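Local coordinates for protein putative acyl-CoA dehydrogenase (PDB 5JSC) that binds flavin-adenine dinucleotide and is a putative member of the acyl-CoA dehydrogenase family of flavoproteins, at residues C[38-43]-C[67-72]. Numbering follows the deposited sequence.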
ATOM      1  N   GLU C  38     -10.121  32.629   6.741  1.00 14.58           N
ATOM      2  CA  GLU C  38      -9.644  32.099   8.019  1.00 15.58           C
ATOM      3  C   GLU C  38     -10.147  32.934   9.191  1.00 14.58           C
ATOM      4  O   GLU C  38     -10.596  32.386  10.210  1.00 16.62           O
ATOM      5  CB  GLU C  38      -8.117  32.024   8.036  1.00 16.42           C
ATOM      6  CG  GLU C  38      -7.510  31.639   9.396  1.00 19.23           C
ATOM      7  CD  GLU C  38      -7.925  30.258   9.905  1.00 20.51           C
ATOM      8  OE1 GLU C  38      -8.347  29.407   9.096  1.00 18.35           O
ATOM      9  OE2 GLU C  38      -7.812  30.020  11.130  1.00 23.37           O
ATOM     10  N   ALA C  39     -10.072  34.264   9.074  1.00 16.05           N
ATOM     11  CA  ALA C  39     -10.578  35.122  10.137  1.00 17.29           C
ATOM     12  C   ALA C  39     -12.079  34.942  10.327  1.00 16.60           C
ATOM     13  O   ALA C  39     -12.574  34.948  11.463  1.00 18.05           O
ATOM     14  CB  ALA C  39     -10.249  36.586   9.836  1.00 17.46           C
ATOM     15  N   TRP C  40     -12.824  34.791   9.225  1.00 16.55           N
ATOM     16  CA  TRP C  40     -14.256  34.539   9.344  1.00 16.53           C
ATOM     17  C   TRP C  40     -14.512  33.246  10.111  1.00 17.54           C
ATOM     18  O   TRP C  40     -15.372  33.197  10.999  1.00 17.20           O
ATOM     19  CB  TRP C  40     -14.913  34.497   7.954  1.00 16.02           C
ATOM     20  CG  TRP C  40     -16.424  34.329   8.034  1.00 17.89           C
ATOM     21  CD1 TRP C  40     -17.361  35.328   8.049  1.00 19.15           C
ATOM     22  CD2 TRP C  40     -17.154  33.097   8.156  1.00 18.26           C
ATOM     23  NE1 TRP C  40     -18.625  34.792   8.164  1.00 20.22           N
ATOM     24  CE2 TRP C  40     -18.525  33.427   8.232  1.00 18.64           C
ATOM     25  CE3 TRP C  40     -16.782  31.752   8.203  1.00 17.46           C
ATOM     26  CZ2 TRP C  40     -19.521  32.460   8.356  1.00 18.82           C
ATOM     27  CZ3 TRP C  40     -17.773  30.788   8.329  1.00 16.33           C
ATOM     28  CH2 TRP C  40     -19.127  31.149   8.405  1.00 18.60           C
ATOM     29  N   CYS C  41     -13.749  32.196   9.804  1.00 16.88           N
ATOM     30  CA  CYS C  41     -13.907  30.925  10.508  1.00 17.15           C
ATOM     31  C   CYS C  41     -13.616  31.059  11.997  1.00 18.76           C
ATOM     32  O   CYS C  41     -14.352  30.514  12.830  1.00 20.99           O
ATOM     33  CB  CYS C  41     -12.990  29.874   9.894  1.00 16.20           C
ATOM     34  SG  CYS C  41     -13.519  29.313   8.282  1.00 17.05           S
ATOM     35  N   ARG C  42     -12.533  31.755  12.352  1.00 19.33           N
ATOM     36  CA  ARG C  42     -12.161  31.872  13.760  1.00 22.69           C
ATOM     37  C   ARG C  42     -13.204  32.638  14.553  1.00 24.10           C
ATOM     38  O   ARG C  42     -13.386  32.384  15.749  1.00 25.95           O
ATOM     39  CB  ARG C  42     -10.797  32.544  13.896  1.00 26.49           C
ATOM     40  CG  ARG C  42      -9.643  31.616  13.582  1.00 31.93           C
ATOM     41  CD  ARG C  42      -8.307  32.334  13.558  1.00 38.38           C
ATOM     42  NE  ARG C  42      -7.220  31.388  13.329  1.00 43.67           N
ATOM     43  CZ  ARG C  42      -6.037  31.697  12.804  1.00 47.96           C
ATOM     44  NH1 ARG C  42      -5.122  30.748  12.639  1.00 50.05           N
ATOM     45  NH2 ARG C  42      -5.772  32.940  12.429  1.00 49.62           N
ATOM     46  N   ALA C  43     -13.901  33.568  13.911  1.00 22.86           N
ATOM     47  CA  ALA C  43     -14.871  34.395  14.609  1.00 25.17           C
ATOM     48  C   ALA C  43     -16.282  33.824  14.595  1.00 28.32           C
ATOM     49  O   ALA C  43     -17.081  34.182  15.468  1.00 32.39           O
ATOM     50  CB  ALA C  43     -14.896  35.796  14.001  1.00 24.56           C
ATOM     51  N   ALA C  67     -21.465  37.824   4.338  1.00 17.34           N
ATOM     52  CA  ALA C  67     -20.046  38.146   4.409  1.00 17.60           C
ATOM     53  C   ALA C  67     -19.372  38.202   3.043  1.00 18.22           C
ATOM     54  O   ALA C  67     -18.189  38.558   2.973  1.00 20.24           O
ATOM     55  CB  ALA C  67     -19.323  37.135   5.298  1.00 18.18           C
ATOM     56  N   GLY C  68     -20.085  37.866   1.967  1.00 16.06           N
ATOM     57  CA  GLY C  68     -19.542  37.941   0.630  1.00 15.53           C
ATOM     58  C   GLY C  68     -18.887  36.675   0.118  1.00 14.99           C
ATOM     59  O   GLY C  68     -18.396  36.668  -1.021  1.00 16.01           O
ATOM     60  N   TRP C  69     -18.882  35.595   0.897  1.00 14.08           N
ATOM     61  CA  TRP C  69     -18.098  34.432   0.495  1.00 13.61           C
ATOM     62  C   TRP C  69     -18.784  33.572  -0.559  1.00 13.23           C
ATOM     63  O   TRP C  69     -18.102  32.782  -1.220  1.00 15.53           O
ATOM     64  CB  TRP C  69     -17.746  33.586   1.722  1.00 13.27           C
ATOM     65  CG  TRP C  69     -16.884  34.353   2.688  1.00 14.29           C
ATOM     66  CD1 TRP C  69     -17.167  34.645   3.991  1.00 17.15           C
ATOM     67  CD2 TRP C  69     -15.607  34.956   2.412  1.00 15.22           C
ATOM     68  NE1 TRP C  69     -16.146  35.384   4.543  1.00 18.83           N
ATOM     69  CE2 TRP C  69     -15.180  35.591   3.596  1.00 16.97           C
ATOM     70  CE3 TRP C  69     -14.787  35.022   1.277  1.00 16.01           C
ATOM     71  CZ2 TRP C  69     -13.967  36.279   3.684  1.00 16.31           C
ATOM     72  CZ3 TRP C  69     -13.579  35.705   1.366  1.00 17.73           C
ATOM     73  CH2 TRP C  69     -13.186  36.329   2.561  1.00 18.04           C
ATOM     74  N   LEU C  70     -20.099  33.712  -0.747  1.00 12.24           N
ATOM     75  CA  LEU C  70     -20.792  32.928  -1.764  1.00 12.13           C
ATOM     76  C   LEU C  70     -20.678  33.527  -3.162  1.00 11.79           C
ATOM     77  O   LEU C  70     -21.077  32.877  -4.135  1.00 13.80           O
ATOM     78  CB  LEU C  70     -22.269  32.771  -1.387  1.00 13.21           C
ATOM     79  CG  LEU C  70     -22.520  32.144  -0.008  1.00 11.89           C
ATOM     80  CD1 LEU C  70     -24.019  32.009   0.244  1.00 13.64           C
ATOM     81  CD2 LEU C  70     -21.822  30.781   0.147  1.00 13.19           C
ATOM     82  N   LYS C  71     -20.130  34.733  -3.289  1.00 12.17           N
ATOM     83  CA  LYS C  71     -19.979  35.342  -4.604  1.00 12.67           C
ATOM     84  C   LYS C  71     -18.963  34.608  -5.467  1.00 10.93           C
ATOM     85  O   LYS C  71     -19.032  34.698  -6.696  1.00 11.70           O
ATOM     86  CB  LYS C  71     -19.558  36.805  -4.457  1.00 14.53           C
ATOM     87  CG  LYS C  71     -20.552  37.652  -3.657  1.00 19.08           C
ATOM     88  CD  LYS C  71     -20.111  39.117  -3.541  1.00 22.35           C
ATOM     89  CE  LYS C  71     -19.894  39.778  -4.895  1.00 26.98           C
ATOM     90  NZ  LYS C  71     -19.534  41.221  -4.750  1.00 32.18           N
ATOM     91  N   TYR C  72     -18.019  33.889  -4.856  1.00 12.74           N
ATOM     92  CA  TYR C  72     -16.947  33.271  -5.632  1.00 12.43           C
ATOM     93  C   TYR C  72     -17.413  32.053  -6.414  1.00 11.14           C
ATOM     94  O   TYR C  72     -16.775  31.695  -7.407  1.00 12.95           O
ATOM     95  CB  TYR C  72     -15.778  32.900  -4.710  1.00 13.54           C
ATOM     96  CG  TYR C  72     -15.094  34.139  -4.204  1.00 13.85           C
ATOM     97  CD1 TYR C  72     -14.113  34.763  -4.970  1.00 14.49           C
ATOM     98  CD2 TYR C  72     -15.455  34.719  -2.990  1.00 13.01           C
ATOM     99  CE1 TYR C  72     -13.489  35.913  -4.532  1.00 16.33           C
ATOM    100  CE2 TYR C  72     -14.842  35.887  -2.550  1.00 15.05           C
ATOM    101  CZ  TYR C  72     -13.859  36.469  -3.328  1.00 17.32           C
ATOM    102  OH  TYR C  72     -13.242  37.619  -2.902  1.00 19.85           O
TER
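Trp40, on helix 28-44, and Trp69, in the loop that follows helix 53-66, meet as a T-shaped (edge-to-face) aromatic pair. The pyrrole edge of Trp69 points at the face of the Trp40 five-membered ring, the two five-membered centroids lying 5.0 Å apart with their planes at 74°. NE1 and CD1 of Trp69 do the touching: NE1 is 3.7 Å from Trp40 CG, while CD1 of Trp69 stands 4.1 Å from Trp40 CD1, toward the rim of that face. With CG anti to the backbone N (chi1 -176°), the Trp40 indole reaches out over this edge, and chi2 of 93° turns its face to it; Trp69, with CG anti to its carbonyl carbon, sends its ring toward the helix. The single methyl of Ala67 reaches the NE1-CD1 side of the Trp40 indole, CB lying 3.8 Å from NE1, an apolar contact that needs no longer side chain. Gly68, which has positive phi, closes helix 53-66 with a Schellman motif; a CB here would press against the carbonyl O of Ala67, so lacking one suits the turn. Leu64 of helix 53-66 touches both indoles, and Trp69 also rests on Leu94 of helix 88-101 and Leu109 of helix 103-122, within the helical N-terminal domain. No hydrogen bond crosses between 38-43 and 67-72: the join rests on dispersion, probably with some attraction between the partly positive NE1-CD1 edge of Trp69 and the pi face of Trp40. The Trp69 N-H points roughly toward the CG-CD1 rim of that face, whose pi electrons may partly accommodate it.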